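Local coordinates for ferritin like protein (Caulobacter vibrioides, PDB 3HL1), which is of unknown function but belongs to the ferritin-like family and probably binds metal within its helical bundle, at residues Leu21-Ile26 with Ser75-Val80. Residues are numbered along the deposited sequence; the frame is centred on the assembly and turned at random.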
loop_
_atom_site.group_PDB
_atom_site.type_symbol
_atom_site.label_atom_id
_atom_site.label_comp_id
_atom_site.label_asym_id
_atom_site.label_seq_id
_atom_site.Cartn_x
_atom_site.Cartn_y
_atom_site.Cartn_z
ATOM N N LEU A 21 -4.753 -3.444 -1.063
ATOM C CA LEU A 21 -3.685 -3.177 -2.018
ATOM C C LEU A 21 -2.670 -2.262 -1.386
ATOM O O LEU A 21 -1.457 -2.530 -1.433
ATOM C CB LEU A 21 -4.232 -2.574 -3.320
ATOM C CG LEU A 21 -3.179 -2.175 -4.407
ATOM C CD1 LEU A 21 -2.189 -3.257 -4.779
ATOM C CD2 LEU A 21 -3.904 -1.771 -5.650
ATOM N N GLU A 22 -3.128 -1.201 -0.708
ATOM C CA GLU A 22 -2.165 -0.273 -0.049
ATOM C C GLU A 22 -1.325 -1.047 0.978
ATOM O O GLU A 22 -0.118 -0.893 1.074
ATOM C CB GLU A 22 -2.866 0.936 0.646
ATOM C CG GLU A 22 -3.673 1.819 -0.316
ATOM C CD GLU A 22 -2.847 2.675 -1.298
ATOM O OE1 GLU A 22 -1.660 2.916 -1.014
ATOM O OE2 GLU A 22 -3.455 3.170 -2.296
ATOM N N LEU A 23 -1.987 -1.863 1.780
ATOM C CA LEU A 23 -1.297 -2.659 2.800
ATOM C C LEU A 23 -0.281 -3.626 2.163
ATOM O O LEU A 23 0.858 -3.803 2.665
ATOM C CB LEU A 23 -2.319 -3.475 3.611
ATOM C CG LEU A 23 -1.672 -4.274 4.778
ATOM C CD1 LEU A 23 -0.921 -3.338 5.725
ATOM C CD2 LEU A 23 -2.654 -5.099 5.563
ATOM N N TRP A 24 -0.701 -4.301 1.087
ATOM C CA TRP A 24 0.192 -5.205 0.370
ATOM C C TRP A 24 1.537 -4.552 0.005
ATOM O O TRP A 24 2.560 -5.187 0.125
ATOM C CB TRP A 24 -0.498 -5.801 -0.853
ATOM C CG TRP A 24 0.278 -6.794 -1.584
ATOM C CD1 TRP A 24 0.157 -8.139 -1.501
ATOM C CD2 TRP A 24 1.219 -6.543 -2.613
ATOM N NE1 TRP A 24 1.041 -8.747 -2.323
ATOM C CE2 TRP A 24 1.693 -7.796 -3.048
ATOM C CE3 TRP A 24 1.760 -5.372 -3.179
ATOM C CZ2 TRP A 24 2.659 -7.927 -4.035
ATOM C CZ3 TRP A 24 2.727 -5.507 -4.174
ATOM C CH2 TRP A 24 3.170 -6.767 -4.583
ATOM N N THR A 25 1.551 -3.282 -0.384
ATOM C CA THR A 25 2.763 -2.601 -0.754
ATOM C C THR A 25 3.679 -2.346 0.427
ATOM O O THR A 25 4.857 -2.199 0.233
ATOM C CB THR A 25 2.525 -1.241 -1.432
ATOM O OG1 THR A 25 2.030 -0.336 -0.445
ATOM C CG2 THR A 25 1.549 -1.331 -2.636
ATOM N N ILE A 26 3.153 -2.258 1.655
ATOM C CA ILE A 26 3.952 -1.839 2.793
ATOM C C ILE A 26 5.048 -2.865 3.156
ATOM O O ILE A 26 6.236 -2.500 3.179
ATOM C CB ILE A 26 3.042 -1.391 3.992
ATOM C CG1 ILE A 26 2.298 -0.101 3.547
ATOM C CG2 ILE A 26 3.873 -1.180 5.267
ATOM C CD1 ILE A 26 1.144 0.307 4.380
ATOM N N SER A 75 -5.691 -7.946 7.235
ATOM C CA SER A 75 -5.047 -9.212 7.540
ATOM C C SER A 75 -3.721 -9.267 6.811
ATOM O O SER A 75 -3.472 -8.479 5.910
ATOM C CB SER A 75 -5.967 -10.384 7.217
ATOM O OG SER A 75 -6.474 -10.298 5.952
ATOM N N ALA A 76 -2.861 -10.189 7.199
ATOM C CA ALA A 76 -1.529 -10.275 6.603
ATOM C C ALA A 76 -1.598 -10.577 5.087
ATOM O O ALA A 76 -2.282 -11.499 4.651
ATOM C CB ALA A 76 -0.651 -11.312 7.376
ATOM N N PRO A 77 -0.914 -9.756 4.264
ATOM C CA PRO A 77 -0.869 -9.981 2.837
ATOM C C PRO A 77 -0.000 -11.207 2.514
ATOM O O PRO A 77 0.871 -11.610 3.337
ATOM C CB PRO A 77 -0.215 -8.696 2.313
ATOM C CG PRO A 77 -0.131 -7.770 3.441
ATOM C CD PRO A 77 -0.062 -8.600 4.641
ATOM N N GLU A 78 -0.162 -11.698 1.299
ATOM C CA GLU A 78 0.609 -12.788 0.772
ATOM C C GLU A 78 1.393 -12.336 -0.434
ATOM O O GLU A 78 0.937 -11.454 -1.188
ATOM C CB GLU A 78 -0.290 -13.936 0.409
ATOM C CG GLU A 78 -0.756 -14.642 1.669
ATOM C CD GLU A 78 -1.553 -15.896 1.378
ATOM O OE1 GLU A 78 -2.736 -15.781 1.071
ATOM O OE2 GLU A 78 -0.978 -16.991 1.469
ATOM N N TYR A 79 2.533 -13.004 -0.614
ATOM C CA TYR A 79 3.570 -12.621 -1.578
ATOM C C TYR A 79 3.971 -13.833 -2.335
ATOM O O TYR A 79 4.977 -14.514 -1.986
ATOM C CB TYR A 79 4.719 -11.955 -0.838
ATOM C CG TYR A 79 4.270 -10.706 -0.171
ATOM C CD1 TYR A 79 4.073 -9.547 -0.877
ATOM C CD2 TYR A 79 4.036 -10.679 1.203
ATOM C CE1 TYR A 79 3.637 -8.395 -0.242
ATOM C CE2 TYR A 79 3.559 -9.549 1.847
ATOM C CZ TYR A 79 3.349 -8.407 1.111
ATOM O OH TYR A 79 2.907 -7.254 1.682
ATOM N N VAL A 80 3.215 -14.106 -3.410
ATOM C CA VAL A 80 3.347 -15.378 -4.109
ATOM C C VAL A 80 3.260 -15.148 -5.590
ATOM O O VAL A 80 2.384 -14.418 -6.042
ATOM C CB VAL A 80 2.241 -16.388 -3.683
ATOM C CG1 VAL A 80 2.299 -17.735 -4.525
ATOM C CG2 VAL A 80 2.293 -16.715 -2.176
#
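The loop 75-80 grips Trp24 twice. Its carbonyl O takes the hydroxyl of Tyr79, OH to O 2.6 Å, in the carbonyl plane and along a lone pair, while Trp24 NE1 gives to Glu78 O at 2.9 Å. This second bond is bent, with an N-H...O angle of 138°, and the indole nitrogen lies above the Glu78 carbonyl plane, although that oxygen sits at the indole edge. Between the two bonds the phenol crosses the indole obliquely, planes at 36°, and Tyr79 CE1 comes over one indole face 3.5 Å from Trp24 CE2. Pro77 points at the helix: its CB packs 3.9 Å from Trp24 CD1, and its CG meets Leu23 CG at 4.0 Å. CG is anti to the backbone N in both Leu23 and Trp24 (chi1 -176°), so neighbouring side chains bracket the proline. In this ferritin-like bundle the same helix carries Glu22, hydrogen-bonded to His57 and close to Glu54, consistent with the family's carboxylate-histidine site. The contact is loop-on-helix packing that pins part of the connection between helices 42-67 and 112-121 across helix 8-35, Trp24 also touching Ile121 of helix 112-121; separately, Ile26 seats helix 8-35 against Met55 of helix 42-67.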